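Local coordinates for D-alanyl-lipoteichoic acid synthetase (Streptococcus pneumoniae, PDB 3BMA), which probably takes part in attaching D-alanine to lipoteichoic acid during cell wall biogenesis, as a membrane-associated member of the DltD family, at residues Q223-E226 with D227-A231; Y104-P108 with Q109-K113. The protein carries 1 engineered substitution. All coordinates share one frame; numbering follows the deposited sequence. Where two conformers were deposited one is given.

Contact 1: Q223-E226 with D227-A231; sequences QAIE and DVVKA
Two successive turns of the alpha-helix 222-235 meet here, Ile225 with Val229 on the buried side and Gln223 with Asp227 on the outer side. The main chain keeps the i to i+4 ladder. Val229 N reaches Ile225 O at 2.9 Å, close to the line of the C=O bond (C=O...N 164°), while Lys230 N bonds to Glu226 O at 2.8 Å. Asp227 N divides itself between Gln223 O at 3.2 Å and, weakly, Ala224 O.

On the buried side the two branched residues lie alongside one another, pointing the same way, and Ile225 CG2 and Val229 CG2 touch at 3.9 Å. Val229 CG2 sits beside its own backbone N, which also brings it to 3.4 Å from Ile225 O. Leu355 and Leu358 of helix 355-369 cover this side.

Gln223 and Asp227 lie on the exposed flank; Glu226 stands at the border, also touching Leu355 and Leu358. Gln223 folds at chi2 (60°), carrying its amide forward along the helix so that Gln223 NE2 makes a weak hydrogen bond to Glu226 OE1 at 3.4 Å. Asp227 OD1 is 3.9 Å from Gln223 NE2, the carboxylate and amide planes 49° apart. Lys230 NZ stays 6.6 Å from Glu226 OE1, so no salt bridge forms. The pattern is that of an amphipathic surface helix, Ile225 and Val229 against the protein body, Gln223 and Asp227 outward and Glu226 at the margin.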
loop_
_atom_site.group_PDB
_atom_site.type_symbol
_atom_site.label_atom_id
_atom_site.label_comp_id
_atom_site.label_asym_id
_atom_site.label_seq_id
_atom_site.Cartn_x
_atom_site.Cartn_y
_atom_site.Cartn_z
ATOM N N GLN C 223 -50.854 -8.474 -36.669
ATOM C CA GLN C 223 -51.977 -7.742 -37.262
ATOM C C GLN C 223 -53.061 -7.385 -36.237
ATOM O O GLN C 223 -53.656 -6.307 -36.317
ATOM C CB GLN C 223 -52.576 -8.523 -38.441
ATOM C CG GLN C 223 -53.465 -7.693 -39.372
ATOM C CD GLN C 223 -52.732 -6.519 -40.007
ATOM O OE1 GLN C 223 -51.724 -6.694 -40.694
ATOM N NE2 GLN C 223 -53.242 -5.312 -39.781
ATOM N N ALA C 224 -53.308 -8.285 -35.283
ATOM C CA ALA C 224 -54.296 -8.050 -34.225
ATOM C C ALA C 224 -53.828 -6.970 -33.256
ATOM O O ALA C 224 -54.621 -6.125 -32.837
ATOM C CB ALA C 224 -54.620 -9.337 -33.478
ATOM N N ILE C 225 -52.539 -7.002 -32.915
ATOM C CA ILE C 225 -51.928 -5.976 -32.070
ATOM C C ILE C 225 -51.942 -4.626 -32.790
ATOM O O ILE C 225 -52.263 -3.603 -32.177
ATOM C CB ILE C 225 -50.494 -6.369 -31.620
ATOM C CG1 ILE C 225 -50.550 -7.597 -30.705
ATOM C CG2 ILE C 225 -49.791 -5.210 -30.889
ATOM C CD1 ILE C 225 -49.228 -8.307 -30.561
ATOM N N GLU C 226 -51.650 -4.648 -34.094
ATOM C CA GLU C 226 -51.671 -3.447 -34.936
ATOM C C GLU C 226 -53.014 -2.725 -34.894
ATOM O O GLU C 226 -53.041 -1.501 -34.909
ATOM C CB GLU C 226 -51.266 -3.762 -36.386
ATOM C CG GLU C 226 -51.082 -2.525 -37.271
ATOM C CD GLU C 226 -50.333 -2.806 -38.557
ATOM O OE1 GLU C 226 -50.972 -2.766 -39.631
ATOM O OE2 GLU C 226 -49.110 -3.061 -38.494
ATOM N N ASP C 227 -54.108 -3.486 -34.812
ATOM C CA ASP C 227 -55.462 -2.930 -34.669
ATOM C C ASP C 227 -55.647 -2.131 -33.374
ATOM O O ASP C 227 -56.257 -1.059 -33.384
ATOM C CB ASP C 227 -56.522 -4.040 -34.744
ATOM C CG ASP C 227 -56.520 -4.779 -36.078
ATOM O OD1 ASP C 227 -55.901 -4.294 -37.054
ATOM O OD2 ASP C 227 -57.151 -5.855 -36.146
ATOM N N VAL C 228 -55.116 -2.656 -32.271
ATOM C CA VAL C 228 -55.223 -2.009 -30.959
ATOM C C VAL C 228 -54.285 -0.799 -30.861
ATOM O O VAL C 228 -54.621 0.221 -30.252
ATOM C CB VAL C 228 -54.931 -3.006 -29.801
ATOM C CG1 VAL C 228 -55.457 -2.468 -28.475
ATOM C CG2 VAL C 228 -55.553 -4.364 -30.088
ATOM N N VAL C 229 -53.114 -0.918 -31.479
ATOM C CA VAL C 229 -52.094 0.127 -31.441
ATOM C C VAL C 229 -52.417 1.275 -32.424
ATOM O O VAL C 229 -52.083 2.436 -32.160
ATOM C CB VAL C 229 -50.670 -0.483 -31.642
ATOM C CG1 VAL C 229 -49.617 0.577 -31.723
ATOM C CG2 VAL C 229 -50.332 -1.417 -30.488
ATOM N N LYS C 230 -53.091 0.942 -33.529
ATOM C CA LYS C 230 -53.575 1.925 -34.516
ATOM C C LYS C 230 -54.593 2.880 -33.899
ATOM O O LYS C 230 -54.558 4.080 -34.163
ATOM C CB LYS C 230 -54.232 1.211 -35.704
ATOM C CG LYS C 230 -54.368 2.019 -36.989
ATOM C CD LYS C 230 -53.282 1.641 -37.985
ATOM C CE LYS C 230 -53.802 1.637 -39.419
ATOM N NZ LYS C 230 -54.058 3.003 -39.949
ATOM N N ALA C 231 -55.495 2.329 -33.084
ATOM C CA ALA C 231 -56.580 3.089 -32.458
ATOM C C ALA C 231 -56.084 4.005 -31.344
ATOM O O ALA C 231 -56.657 5.070 -31.111
ATOM C CB ALA C 231 -57.656 2.143 -31.931
#

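Contact 2: Y104-P108 with Q109-K113; sequences YVISP and QWFSK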
loop_
_atom_site.group_PDB
_atom_site.type_symbol
_atom_site.label_atom_id
_atom_site.label_comp_id
_atom_site.label_asym_id
_atom_site.label_seq_id
_atom_site.Cartn_x
_atom_site.Cartn_y
_atom_site.Cartn_z
ATOM N N TYR C 104 -28.713 -2.655 -29.656
ATOM C CA TYR C 104 -28.040 -1.364 -29.606
ATOM C C TYR C 104 -28.630 -0.402 -30.633
ATOM O O TYR C 104 -28.424 -0.567 -31.831
ATOM C CB TYR C 104 -26.533 -1.543 -29.824
ATOM C CG TYR C 104 -25.707 -0.352 -29.406
ATOM C CD1 TYR C 104 -25.261 -0.222 -28.092
ATOM C CD2 TYR C 104 -25.366 0.644 -30.318
ATOM C CE1 TYR C 104 -24.510 0.870 -27.693
ATOM C CE2 TYR C 104 -24.614 1.742 -29.930
ATOM C CZ TYR C 104 -24.187 1.844 -28.616
ATOM O OH TYR C 104 -23.448 2.928 -28.221
ATOM N N VAL C 105 -29.371 0.594 -30.156
ATOM C CA VAL C 105 -29.897 1.662 -31.007
ATOM C C VAL C 105 -28.759 2.590 -31.440
ATOM O O VAL C 105 -27.924 2.961 -30.620
ATOM C CB VAL C 105 -30.997 2.455 -30.267
ATOM C CG1 VAL C 105 -31.370 3.738 -31.009
ATOM C CG2 VAL C 105 -32.219 1.582 -30.072
ATOM N N ILE C 106 -28.695 2.912 -32.733
ATOM C CA ILE C 106 -27.761 3.921 -33.236
ATOM C C ILE C 106 -28.551 4.988 -33.978
ATOM O O ILE C 106 -28.911 4.811 -35.148
ATOM C CB ILE C 106 -26.704 3.347 -34.211
ATOM C CG1 ILE C 106 -25.990 2.128 -33.635
ATOM C CG2 ILE C 106 -25.673 4.408 -34.561
ATOM C CD1 ILE C 106 -25.009 1.511 -34.611
ATOM N N SER C 107 -28.830 6.095 -33.299
ATOM C CA SER C 107 -29.572 7.185 -33.915
ATOM C C SER C 107 -28.612 8.117 -34.646
ATOM O O SER C 107 -27.639 8.587 -34.054
ATOM C CB SER C 107 -30.389 7.944 -32.875
ATOM O OG SER C 107 -31.157 8.958 -33.488
ATOM N N PRO C 108 -28.860 8.354 -35.951
ATOM C CA PRO C 108 -28.044 9.261 -36.764
ATOM C C PRO C 108 -28.001 10.714 -36.272
ATOM O O PRO C 108 -27.062 11.436 -36.604
ATOM C CB PRO C 108 -28.698 9.174 -38.148
ATOM C CG PRO C 108 -29.386 7.847 -38.150
ATOM C CD PRO C 108 -29.909 7.706 -36.761
ATOM N N GLN C 109 -28.985 11.131 -35.481
ATOM C CA GLN C 109 -28.988 12.488 -34.934
ATOM C C GLN C 109 -28.019 12.680 -33.754
ATOM O O GLN C 109 -27.746 13.818 -33.363
ATOM C CB GLN C 109 -30.414 12.963 -34.602
ATOM C CG GLN C 109 -31.085 12.287 -33.410
ATOM C CD GLN C 109 -31.054 13.127 -32.145
ATOM O OE1 GLN C 109 -30.698 12.637 -31.075
ATOM N NE2 GLN C 109 -31.437 14.396 -32.260
ATOM N N TRP C 110 -27.495 11.579 -33.202
ATOM C CA TRP C 110 -26.401 11.643 -32.220
ATOM C C TRP C 110 -25.094 12.012 -32.906
ATOM O O TRP C 110 -24.099 12.313 -32.244
ATOM C CB TRP C 110 -26.166 10.311 -31.505
ATOM C CG TRP C 110 -27.334 9.676 -30.822
ATOM C CD1 TRP C 110 -28.509 10.268 -30.448
ATOM C CD2 TRP C 110 -27.416 8.314 -30.394
ATOM N NE1 TRP C 110 -29.328 9.346 -29.834
ATOM C CE2 TRP C 110 -28.679 8.140 -29.785
ATOM C CE3 TRP C 110 -26.549 7.216 -30.480
ATOM C CZ2 TRP C 110 -29.101 6.909 -29.277
ATOM C CZ3 TRP C 110 -26.963 6.001 -29.958
ATOM C CH2 TRP C 110 -28.229 5.858 -29.362
ATOM N N PHE C 111 -25.091 11.969 -34.233
ATOM C CA PHE C 111 -23.879 12.201 -34.993
ATOM C C PHE C 111 -23.752 13.674 -35.406
ATOM O O PHE C 111 -23.404 13.992 -36.544
ATOM C CB PHE C 111 -23.770 11.220 -36.169
ATOM C CG PHE C 111 -23.546 9.788 -35.743
ATOM C CD1 PHE C 111 -24.607 8.998 -35.310
ATOM C CD2 PHE C 111 -22.269 9.231 -35.768
ATOM C CE1 PHE C 111 -24.402 7.682 -34.907
ATOM C CE2 PHE C 111 -22.054 7.902 -35.373
ATOM C CZ PHE C 111 -23.128 7.126 -34.942
ATOM N N SER C 112 -24.017 14.552 -34.433
ATOM C CA SER C 112 -23.883 15.999 -34.584
ATOM C C SER C 112 -22.408 16.401 -34.612
ATOM O O SER C 112 -21.547 15.631 -34.191
ATOM C CB SER C 112 -24.608 16.705 -33.437
ATOM O OG SER C 112 -24.349 18.098 -33.433
ATOM N N LYS C 113 -22.121 17.612 -35.091
ATOM C CA LYS C 113 -20.734 18.085 -35.227
ATOM C C LYS C 113 -20.000 18.176 -33.882
ATOM O O LYS C 113 -18.804 17.900 -33.804
ATOM C CB LYS C 113 -20.651 19.379 -36.076
ATOM C CG LYS C 113 -20.499 20.719 -35.339
ATOM C CD LYS C 113 -19.030 21.164 -35.246
ATOM C CE LYS C 113 -18.603 22.027 -36.421
ATOM N NZ LYS C 113 -18.964 23.452 -36.201
HETATM O O HOH W 1 -31.871 10.269 -36.019
#
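Ser107 O receives Trp110 N at 3.1 Å and Pro108 O receives Phe111 N at 3.1 Å, two consecutive i to i+3 bonds that coil the chain into a short 3-10 turn just past strand 101-105; both donors stand well above the carbonyl planes. The turn folds the Trp110 indole back over Ser107. With CG beside its own backbone N (chi1 -54°), Trp110 lays the five-membered ring across Ser107 CB, which stands 3.6 Å from that ring's centroid and 15° off the normal, a CH-pi contact. Farther along the indole, Trp110 CH2 meets Val105 CG1 at 4.1 Å, the two side chains crossing at about a right angle. Phe111 instead presents its edge: Ser107 O lies in the ring plane, 3.3 Å from Phe111 CD1, and Ile106 CG2 touches Phe111 CE1 at 3.5 Å. Tyr275 meets the Phe111 ring from helix 274-287. Ser107 OG shares a hydrogen bond with a water at 2.9 Å; that water accepts a weak bond from Gln109 N. Chemically, then, the serine works in three ways: its carbonyl accepts the first turn bond, its CB packs against the indole face, and its hydroxyl shares the water that weakly accepts the Gln109 N-H.

From the N terminus, the chain reaches contact 2 first, at the C-terminal end of strand 101-105, the middle strand of the five-stranded parallel sheet; contact 1 follows more than a hundred residues later in helix 222-235. They lie in series, neither nested nor crossed, and neither closes a long loop: contact 1 joins neighbouring helical turns, contact 2 a strand's end to the turn that follows it. The centres of contact 1 and contact 2 are about 29 Å apart and the two do not touch. Contact 2 sits near the middle of the molecule, where the strand's exit packs against helices 274-287 and 311-326. Contact 1 has its centre about 27 Å from the chain centre, on a peripheral helix seated against helix 355-369.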